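Local coordinates for MoaD/ThiS family protein (PDB 6JBZ) that probably serves as the small sulfur-carrier subunit of molybdopterin synthase, passing sulfur from its C-terminal tail during molybdenum cofactor biosynthesis, at residues V15-A20 / G28-T33; C61-D66 / I83-P88. All coordinates share one frame; numbering follows the deposited sequence.

Interaction 1 (15-20 with 28-33) and interaction 2 (61-66 with 83-88) belong to one mixed beta sheet, with their centres about 10 Å apart. Strands 11-17 and 82-86, one from each contact, run side by side and parallel in the middle of it. A probable hydrogen bond from Val85 N to Arg16 O, 2.8 Å, and a salt bridge between Arg16 NH2 and Asp84 OD2, 2.6 Å, tie the two contacts together; Phe18 also packs against Pro87. The face carrying Arg16, Asp84 and Leu86 meets the partner protein of the assembly. Beyond interaction 2 the chain runs to its C-terminal Gly-Gly, the probable site of sulfur loading as in other MoaD proteins.

Interaction 1 of 2, residues V15-A20 / G28-T33; sequences VRYFAA and GSEKVT
Tyr17 reaches across to Glu30 and, within its own segment, turns one ring face to Val15 CG1. Its hydroxyl donates a hydrogen bond to Glu30 OE1, OH to OE1 3.1 Å, and that oxygen sits at the ring's edge, in its plane, while ring and carboxylate planes are 41° apart. Glu30 gets there on an extended chain, with CG anti to the backbone N (chi1 -170°); its other oxygen, OE2, forms a salt bridge with Arg50, so the carboxylate links the tyrosine to helix 40-50. On the same face Val15 CG2 meets Val32 CG2 at 3.8 Å, and Leu43 of that helix packs on both valines. Behind these side chains the backbones run antiparallel. Val15 and Glu30 form a hydrogen-bonded pair, Val15 N to Glu30 O 2.8 Å and Glu30 N to Val15 O 2.9 Å. Arg16 and Ser29 follow as a non-hydrogen-bonded pair with their side chains on the other face, where Arg16 turns to Asp84. Near the end of the pairing Tyr17 N binds Gly28 O at 2.9 Å. An antiparallel pair packed beneath a helix in this way is characteristic of the ubiquitin-like beta-grasp fold of the MoaD/ThiS family.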
# COMPACT_ATOMS: atom_id res chain seq x y z
N VAL B 15 8.52 32.29 25.47
CA VAL B 15 8.96 31.39 24.41
C VAL B 15 8.70 29.95 24.86
O VAL B 15 9.18 29.53 25.91
CB VAL B 15 10.48 31.54 24.09
CG1 VAL B 15 10.92 30.51 23.05
CG2 VAL B 15 10.78 32.94 23.60
N ARG B 16 7.94 29.20 24.07
CA ARG B 16 7.85 27.75 24.24
C ARG B 16 8.68 27.04 23.17
O ARG B 16 8.47 27.23 21.98
CB ARG B 16 6.40 27.28 24.17
CG ARG B 16 5.51 27.98 25.16
CD ARG B 16 4.17 27.29 25.24
NE ARG B 16 3.57 27.11 23.92
CZ ARG B 16 2.48 26.37 23.69
NH1 ARG B 16 1.88 25.76 24.71
NH2 ARG B 16 2.00 26.24 22.46
N TYR B 17 9.63 26.22 23.62
CA TYR B 17 10.53 25.50 22.73
C TYR B 17 10.05 24.07 22.45
O TYR B 17 9.45 23.45 23.32
CB TYR B 17 11.91 25.42 23.35
CG TYR B 17 12.67 26.71 23.47
CD1 TYR B 17 13.28 27.29 22.37
CD2 TYR B 17 12.84 27.33 24.72
CE1 TYR B 17 14.00 28.45 22.48
CE2 TYR B 17 13.57 28.49 24.84
CZ TYR B 17 14.15 29.05 23.72
OH TYR B 17 14.89 30.21 23.81
N PHE B 18 10.36 23.54 21.27
CA PHE B 18 10.01 22.16 20.96
C PHE B 18 11.16 21.37 20.36
O PHE B 18 12.05 21.93 19.71
CB PHE B 18 8.78 22.11 20.03
CG PHE B 18 7.53 22.60 20.69
CD1 PHE B 18 6.78 21.75 21.51
CD2 PHE B 18 7.13 23.92 20.56
CE1 PHE B 18 5.64 22.20 22.13
CE2 PHE B 18 5.99 24.38 21.20
CZ PHE B 18 5.25 23.53 21.98
N ALA B 19 11.14 20.06 20.60
CA ALA B 19 12.07 19.14 19.94
C ALA B 19 13.52 19.61 20.04
O ALA B 19 14.00 19.90 21.14
CB ALA B 19 11.66 18.95 18.48
N ALA B 20 14.21 19.73 18.90
CA ALA B 20 15.62 20.10 18.89
C ALA B 20 15.90 21.46 19.53
O ALA B 20 16.99 21.67 20.08
CB ALA B 20 16.17 20.09 17.47
N GLY B 28 11.89 23.91 28.33
CA GLY B 28 10.69 23.85 27.51
C GLY B 28 10.04 25.21 27.31
O GLY B 28 9.25 25.41 26.37
N SER B 29 10.36 26.15 28.20
CA SER B 29 9.93 27.52 28.02
C SER B 29 10.81 28.50 28.77
O SER B 29 11.54 28.12 29.69
CB SER B 29 8.47 27.70 28.45
OG SER B 29 8.38 27.81 29.85
N GLU B 30 10.71 29.77 28.38
CA GLU B 30 11.51 30.86 28.92
C GLU B 30 10.67 32.13 28.89
O GLU B 30 10.04 32.41 27.87
CB GLU B 30 12.79 31.02 28.11
CG GLU B 30 13.87 31.94 28.67
CD GLU B 30 15.15 31.90 27.82
OE1 GLU B 30 15.14 31.31 26.71
OE2 GLU B 30 16.19 32.44 28.25
N LYS B 31 10.62 32.88 29.99
CA LYS B 31 10.05 34.22 29.94
C LYS B 31 11.15 35.19 29.53
O LYS B 31 12.19 35.26 30.17
CB LYS B 31 9.44 34.61 31.28
CG LYS B 31 8.01 34.16 31.45
CD LYS B 31 7.69 33.95 32.92
CE LYS B 31 6.22 33.59 33.13
NZ LYS B 31 5.93 33.36 34.58
N VAL B 32 10.93 35.93 28.46
CA VAL B 32 11.95 36.83 27.93
C VAL B 32 11.48 38.29 28.02
O VAL B 32 10.36 38.60 27.63
CB VAL B 32 12.30 36.49 26.47
CG1 VAL B 32 13.50 37.31 25.97
CG2 VAL B 32 12.55 34.99 26.32
N THR B 33 12.32 39.17 28.55
CA THR B 33 11.99 40.60 28.61
C THR B 33 12.57 41.39 27.43
O THR B 33 13.76 41.32 27.14
CB THR B 33 12.47 41.23 29.91
OG1 THR B 33 11.74 40.69 31.01
CG2 THR B 33 12.26 42.75 29.88

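Interaction 2 of 2, residues C61-D66 / I83-P88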
# COMPACT_ATOMS: atom_id res chain seq x y z
N CYS B 61 13.84 26.90 12.04
CA CYS B 61 12.57 26.80 12.74
C CYS B 61 11.52 27.67 12.08
O CYS B 61 11.84 28.63 11.39
CB CYS B 61 12.71 27.22 14.21
SG CYS B 61 13.59 26.03 15.20
N SER B 62 10.28 27.29 12.28
CA SER B 62 9.16 28.15 11.98
C SER B 62 8.67 28.59 13.34
O SER B 62 9.08 28.01 14.35
CB SER B 62 8.07 27.43 11.18
OG SER B 62 7.48 26.41 11.97
N TYR B 63 7.82 29.60 13.40
CA TYR B 63 7.39 30.15 14.68
C TYR B 63 5.91 30.38 14.70
O TYR B 63 5.32 30.75 13.69
CB TYR B 63 8.12 31.46 14.96
CG TYR B 63 9.62 31.32 14.90
CD1 TYR B 63 10.35 30.94 16.02
CD2 TYR B 63 10.30 31.53 13.72
CE1 TYR B 63 11.72 30.80 15.96
CE2 TYR B 63 11.67 31.39 13.65
CZ TYR B 63 12.38 31.02 14.78
OH TYR B 63 13.74 30.88 14.71
N LEU B 64 5.28 30.15 15.84
CA LEU B 64 3.90 30.55 16.02
C LEU B 64 3.82 31.71 17.00
O LEU B 64 4.70 31.90 17.84
CB LEU B 64 3.05 29.40 16.52
CG LEU B 64 3.00 28.09 15.74
CD1 LEU B 64 2.07 27.13 16.46
CD2 LEU B 64 2.57 28.33 14.30
N ARG B 65 2.75 32.49 16.90
CA ARG B 65 2.50 33.53 17.88
C ARG B 65 1.06 33.45 18.32
O ARG B 65 0.16 33.73 17.53
CB ARG B 65 2.81 34.89 17.30
CG ARG B 65 2.33 36.03 18.14
CD ARG B 65 2.61 37.30 17.42
NE ARG B 65 2.27 38.46 18.21
CZ ARG B 65 1.54 39.47 17.75
NH1 ARG B 65 1.10 39.43 16.49
NH2 ARG B 65 1.27 40.51 18.53
N ASP B 66 0.84 33.06 19.57
CA ASP B 66 -0.51 32.78 20.04
C ASP B 66 -1.26 31.86 19.06
O ASP B 66 -2.46 32.02 18.81
CB ASP B 66 -1.27 34.08 20.27
CG ASP B 66 -0.76 34.84 21.46
OD1 ASP B 66 0.24 34.38 22.06
OD2 ASP B 66 -1.34 35.89 21.80
N ILE B 83 5.38 32.67 22.06
CA ILE B 83 6.04 32.35 20.81
C ILE B 83 6.47 30.89 20.81
O ILE B 83 7.37 30.50 21.56
CB ILE B 83 7.25 33.26 20.59
CG1 ILE B 83 6.83 34.72 20.73
CG2 ILE B 83 7.84 33.04 19.22
CD1 ILE B 83 5.83 35.14 19.67
N ASP B 84 5.82 30.09 19.98
CA ASP B 84 6.19 28.69 19.80
C ASP B 84 7.34 28.55 18.81
O ASP B 84 7.33 29.15 17.73
CB ASP B 84 4.99 27.88 19.32
CG ASP B 84 4.03 27.55 20.44
OD1 ASP B 84 4.24 28.03 21.57
OD2 ASP B 84 3.06 26.81 20.17
N VAL B 85 8.34 27.76 19.18
CA VAL B 85 9.51 27.55 18.34
C VAL B 85 9.46 26.13 17.77
O VAL B 85 9.62 25.16 18.52
CB VAL B 85 10.81 27.75 19.15
CG1 VAL B 85 12.03 27.43 18.30
CG2 VAL B 85 10.89 29.16 19.66
N LEU B 86 9.21 26.01 16.47
CA LEU B 86 9.03 24.69 15.86
C LEU B 86 10.16 24.30 14.92
O LEU B 86 10.27 24.85 13.83
CB LEU B 86 7.73 24.62 15.06
CG LEU B 86 6.45 25.26 15.56
CD1 LEU B 86 5.35 24.93 14.58
CD2 LEU B 86 6.12 24.73 16.93
N PRO B 87 10.99 23.33 15.32
CA PRO B 87 11.96 22.82 14.35
C PRO B 87 11.26 22.18 13.15
O PRO B 87 10.04 21.91 13.22
CB PRO B 87 12.77 21.78 15.15
CG PRO B 87 12.48 22.09 16.62
CD PRO B 87 11.08 22.65 16.63
N PRO B 88 11.97 21.85 12.13
CA PRO B 88 11.32 21.22 11.00
C PRO B 88 10.67 19.90 11.36
O PRO B 88 11.22 19.11 12.09
CB PRO B 88 12.45 20.99 10.05
CG PRO B 88 13.45 21.98 10.39
CD PRO B 88 13.27 22.40 11.78
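Leu64 and Asp84 face each other across two antiparallel strands of the beta-grasp sheet, 62-65 and 82-86, with Leu64 CB 3.7 Å from Asp84 CB. They form a hydrogen-bonded pair, and so do Ser62 and Leu86; Ser62 N to Leu86 O and Leu86 N to Ser62 O are both 2.9 Å. Of the four bonds, Asp84 N to Leu64 O is the most bent, its N-H...O angle 138°.

The tighter packing is on the face of Ser62, Leu64, Asp84 and Leu86. Ser62 OG lies 3.6 Å from Leu86 CB, and Leu64 CG approaches Leu86 CD1 at 4.1 Å. The partner protein packs on Leu64 and Leu86 here, and a polar side chain of that other chain hydrogen-bonds to Asp84 OD2, the oxygen that also meets Arg16.

On the helix-facing side Tyr63 and Val85, a non-hydrogen-bonded pair, lie side by side and point the same way, with Val85 CG2 at the edge of the tyrosine ring, 4.1 Å from CD1. Ile44 of helix 40-50 packs on Tyr63, and Ala21 of helix 19-25 on Val85.

Toward the 65-66 end the contact loosens. Ile83 CD1 touches Arg65 only along the root of its chain, 3.8 Å from CB; with CG anti to the backbone N (chi1 169°) the arginine extends away to a salt bridge with Asp81, and Asp66 beyond it is exposed. At the 61-62 end, Cys61 SG rests 3.7 Å from Val85 CG1 and equally far from Pro87 CA.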